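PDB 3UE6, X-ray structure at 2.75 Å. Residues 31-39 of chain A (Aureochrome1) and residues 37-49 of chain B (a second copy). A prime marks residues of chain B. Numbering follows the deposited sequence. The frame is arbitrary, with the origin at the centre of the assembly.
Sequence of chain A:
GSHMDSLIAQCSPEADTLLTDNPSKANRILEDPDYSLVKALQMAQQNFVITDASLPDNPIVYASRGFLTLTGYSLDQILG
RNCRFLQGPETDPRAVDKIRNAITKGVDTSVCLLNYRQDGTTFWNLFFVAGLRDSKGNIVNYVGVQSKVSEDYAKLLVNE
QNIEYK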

# COMPACT_ATOMS: atom_id res chain seq x y z
N GLU A 31 -9.13 -16.09 9.97
CA GLU A 31 -10.25 -15.81 9.08
C GLU A 31 -10.03 -14.48 8.36
O GLU A 31 -10.89 -14.01 7.61
CB GLU A 31 -11.56 -15.78 9.86
CG GLU A 31 -12.56 -16.86 9.45
CD GLU A 31 -13.31 -16.52 8.17
OE1 GLU A 31 -13.11 -15.40 7.65
OE2 GLU A 31 -14.09 -17.36 7.69
N ASP A 32 -8.86 -13.89 8.59
CA ASP A 32 -8.51 -12.60 8.01
C ASP A 32 -6.99 -12.49 7.91
O ASP A 32 -6.28 -12.60 8.91
CB ASP A 32 -9.09 -11.46 8.85
CG ASP A 32 -9.80 -10.42 8.01
OD1 ASP A 32 -10.88 -10.74 7.45
OD2 ASP A 32 -9.29 -9.29 7.92
N PRO A 33 -6.49 -12.25 6.69
CA PRO A 33 -5.07 -12.40 6.37
C PRO A 33 -4.17 -11.37 7.05
O PRO A 33 -4.63 -10.32 7.49
CB PRO A 33 -5.03 -12.20 4.85
CG PRO A 33 -6.19 -11.31 4.57
CD PRO A 33 -7.26 -11.73 5.54
N ASP A 34 -2.88 -11.71 7.13
CA ASP A 34 -1.84 -10.75 7.46
C ASP A 34 -1.37 -10.18 6.13
O ASP A 34 -1.31 -10.91 5.14
CB ASP A 34 -0.68 -11.44 8.19
CG ASP A 34 0.39 -10.47 8.68
OD1 ASP A 34 0.87 -10.64 9.83
OD2 ASP A 34 0.76 -9.55 7.93
N TYR A 35 -1.07 -8.89 6.08
CA TYR A 35 -0.64 -8.26 4.84
C TYR A 35 0.45 -7.22 5.04
O TYR A 35 0.18 -6.11 5.48
CB TYR A 35 -1.84 -7.67 4.09
CG TYR A 35 -2.42 -8.62 3.08
CD1 TYR A 35 -1.60 -9.30 2.19
CD2 TYR A 35 -3.79 -8.86 3.03
CE1 TYR A 35 -2.13 -10.18 1.27
CE2 TYR A 35 -4.32 -9.75 2.11
CZ TYR A 35 -3.48 -10.41 1.24
OH TYR A 35 -4.01 -11.29 0.32
N SER A 36 1.67 -7.61 4.71
CA SER A 36 2.83 -6.74 4.83
C SER A 36 2.53 -5.32 4.37
O SER A 36 3.02 -4.35 4.96
CB SER A 36 3.99 -7.33 4.02
OG SER A 36 5.02 -6.37 3.84
N LEU A 37 1.74 -5.21 3.32
CA LEU A 37 1.38 -3.92 2.75
C LEU A 37 0.38 -3.17 3.62
O LEU A 37 0.55 -1.98 3.90
CB LEU A 37 0.79 -4.12 1.35
CG LEU A 37 0.14 -2.91 0.70
CD1 LEU A 37 1.15 -1.79 0.48
CD2 LEU A 37 -0.52 -3.32 -0.61
N VAL A 38 -0.66 -3.88 4.05
CA VAL A 38 -1.73 -3.30 4.85
C VAL A 38 -1.26 -2.96 6.26
O VAL A 38 -1.59 -1.91 6.80
CB VAL A 38 -2.93 -4.26 4.92
CG1 VAL A 38 -4.04 -3.66 5.78
CG2 VAL A 38 -3.44 -4.58 3.51
N LYS A 39 -0.49 -3.86 6.85
CA LYS A 39 0.06 -3.65 8.18
C LYS A 39 0.95 -2.41 8.18
O LYS A 39 0.95 -1.63 9.13
CB LYS A 39 0.86 -4.88 8.63
CG LYS A 39 0.76 -5.18 10.12
CD LYS A 39 1.74 -4.34 10.94
CE LYS A 39 1.07 -3.74 12.16
NZ LYS A 39 0.33 -4.76 12.96
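Chain B 37-49: LVKALQMAQQNFV

Residues 37-49 of chain B lie along residues 31-39 of chain A with both chains running the same general way: Glu31 has Val38′ as its nearest CA neighbour (CA to CA 5.8 Å), Pro33 has Lys39′ (CA to CA 5.0 Å), and Leu37 has Gln45′ (CA to CA 7.3 Å). The chain B segment is irregular, without helix, until a strand begins at Phe48′; chain A is extended from Asp32 to Tyr35 and helical from Ser36. Together the two stretches bury 567 Å². At Glu31 the side chain points away, and the backbone makes the contact, Glu31 CA lying 4.3 Å from Val38′ CG2. Pro33 packs on the start of the Lys39′ side chain, Pro33 CA to Lys39′ CB 3.9 Å and Pro33 CB to Lys39′ CB 4.2 Å, while the far end of that lysine leads off. Tyr35 occupies the N-cap position; its CB leaves sideways, but the ring reaches into chain B, where Gln42′ and Gln45′ approach its edge. Tyr35 CE1 is 3.4 Å from Ala44′ O, though the Ala44′ side chain points away. The first helical turn closes with a hydrogen bond from Lys39 N to Tyr35 O, 2.7 Å; amides at its start have no carbonyl of an earlier turn to bind. Gln45′ supplies an acceptor: its extended side chain (chi1 m, chi2 t) brings OE1 to Leu37 N, a nearly straight hydrogen bond of 2.7 Å with an N-H...O angle of 171°. Ser36 N is also close, 2.8 Å from Gln45′ OE1, but its angle is too poor for a hydrogen bond. Leu37 (chi1 t, chi2 p) then points toward chain B and sets CD2 over one face of the Phe48′ ring, 3.8 Å from Leu37 CD2 to the ring centroid, a CH-pi contact. Val38 and Lys39 carry the helix onward without burying surface against this stretch.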

# COMPACT_ATOMS: atom_id res chain seq x y z
N LEU B 37 -4.90 -21.46 7.04
CA LEU B 37 -6.01 -21.91 6.22
C LEU B 37 -6.43 -20.82 5.24
O LEU B 37 -6.53 -21.07 4.03
CB LEU B 37 -7.19 -22.34 7.11
CG LEU B 37 -6.92 -23.45 8.14
CD1 LEU B 37 -7.90 -23.39 9.31
CD2 LEU B 37 -6.91 -24.84 7.50
N VAL B 38 -6.65 -19.62 5.75
CA VAL B 38 -7.15 -18.50 4.95
C VAL B 38 -6.04 -17.49 4.61
O VAL B 38 -6.29 -16.46 3.97
CB VAL B 38 -8.34 -17.79 5.65
CG1 VAL B 38 -9.01 -16.78 4.73
CG2 VAL B 38 -9.35 -18.82 6.14
N LYS B 39 -4.81 -17.79 5.03
CA LYS B 39 -3.67 -16.91 4.74
C LYS B 39 -2.37 -17.64 4.36
O LYS B 39 -1.42 -17.00 3.92
CB LYS B 39 -3.43 -15.93 5.88
CG LYS B 39 -3.95 -16.36 7.25
CD LYS B 39 -3.01 -17.33 7.95
CE LYS B 39 -3.43 -17.53 9.40
NZ LYS B 39 -2.51 -18.46 10.12
N ALA B 40 -2.34 -18.96 4.51
CA ALA B 40 -1.16 -19.72 4.11
C ALA B 40 -0.96 -19.70 2.60
O ALA B 40 0.17 -19.77 2.12
CB ALA B 40 -1.25 -21.16 4.61
N LEU B 41 -2.05 -19.60 1.86
CA LEU B 41 -1.97 -19.59 0.40
C LEU B 41 -2.58 -18.35 -0.25
O LEU B 41 -2.42 -18.14 -1.46
CB LEU B 41 -2.55 -20.88 -0.20
CG LEU B 41 -1.47 -21.84 -0.73
CD1 LEU B 41 -2.06 -23.19 -1.10
CD2 LEU B 41 -0.73 -21.22 -1.90
N GLN B 42 -3.28 -17.55 0.53
CA GLN B 42 -3.55 -16.18 0.13
C GLN B 42 -2.31 -15.38 0.49
O GLN B 42 -2.24 -14.78 1.57
CB GLN B 42 -4.79 -15.60 0.83
CG GLN B 42 -5.17 -14.22 0.31
CD GLN B 42 -6.13 -13.48 1.22
OE1 GLN B 42 -6.46 -13.94 2.31
NE2 GLN B 42 -6.59 -12.31 0.77
N MET B 43 -1.33 -15.40 -0.40
CA MET B 43 -0.02 -14.80 -0.14
C MET B 43 0.30 -13.63 -1.08
O MET B 43 1.25 -12.88 -0.84
CB MET B 43 1.09 -15.86 -0.25
CG MET B 43 1.18 -16.82 0.94
SD MET B 43 2.73 -17.76 1.03
CE MET B 43 2.48 -19.01 -0.22
N ALA B 44 -0.50 -13.46 -2.12
CA ALA B 44 -0.25 -12.45 -3.15
C ALA B 44 -0.45 -11.02 -2.66
O ALA B 44 -1.44 -10.73 -1.98
CB ALA B 44 -1.12 -12.71 -4.38
N GLN B 45 0.48 -10.13 -3.00
CA GLN B 45 0.38 -8.72 -2.63
C GLN B 45 0.69 -7.77 -3.79
O GLN B 45 0.81 -6.56 -3.59
CB GLN B 45 1.31 -8.39 -1.46
CG GLN B 45 0.71 -8.64 -0.09
CD GLN B 45 1.50 -7.97 1.02
OE1 GLN B 45 0.93 -7.48 2.00
NE2 GLN B 45 2.82 -7.96 0.89
N GLN B 46 0.84 -8.31 -5.00
CA GLN B 46 1.14 -7.48 -6.16
C GLN B 46 -0.13 -6.89 -6.77
O GLN B 46 -0.06 -5.97 -7.58
CB GLN B 46 1.88 -8.27 -7.24
CG GLN B 46 0.98 -9.17 -8.05
CD GLN B 46 0.85 -10.56 -7.46
OE1 GLN B 46 0.88 -10.73 -6.24
NE2 GLN B 46 0.73 -11.56 -8.32
N ASN B 47 -1.27 -7.44 -6.38
CA ASN B 47 -2.56 -6.93 -6.84
C ASN B 47 -3.22 -6.06 -5.79
O ASN B 47 -3.81 -6.57 -4.84
CB ASN B 47 -3.50 -8.08 -7.21
CG ASN B 47 -2.90 -9.01 -8.24
OD1 ASN B 47 -2.01 -8.63 -9.00
ND2 ASN B 47 -3.40 -10.24 -8.29
N PHE B 48 -3.13 -4.75 -5.95
CA PHE B 48 -3.76 -3.84 -5.00
C PHE B 48 -4.11 -2.49 -5.62
O PHE B 48 -3.51 -2.07 -6.61
CB PHE B 48 -2.88 -3.65 -3.77
CG PHE B 48 -1.56 -2.97 -4.05
CD1 PHE B 48 -1.42 -1.61 -3.85
CD2 PHE B 48 -0.48 -3.70 -4.51
CE1 PHE B 48 -0.21 -0.99 -4.10
CE2 PHE B 48 0.73 -3.08 -4.77
CZ PHE B 48 0.86 -1.72 -4.56
N VAL B 49 -5.09 -1.82 -5.03
CA VAL B 49 -5.43 -0.46 -5.45
C VAL B 49 -5.55 0.46 -4.25
O VAL B 49 -5.74 0.01 -3.12
CB VAL B 49 -6.75 -0.41 -6.28
CG1 VAL B 49 -6.61 -1.22 -7.56
CG2 VAL B 49 -7.91 -0.91 -5.44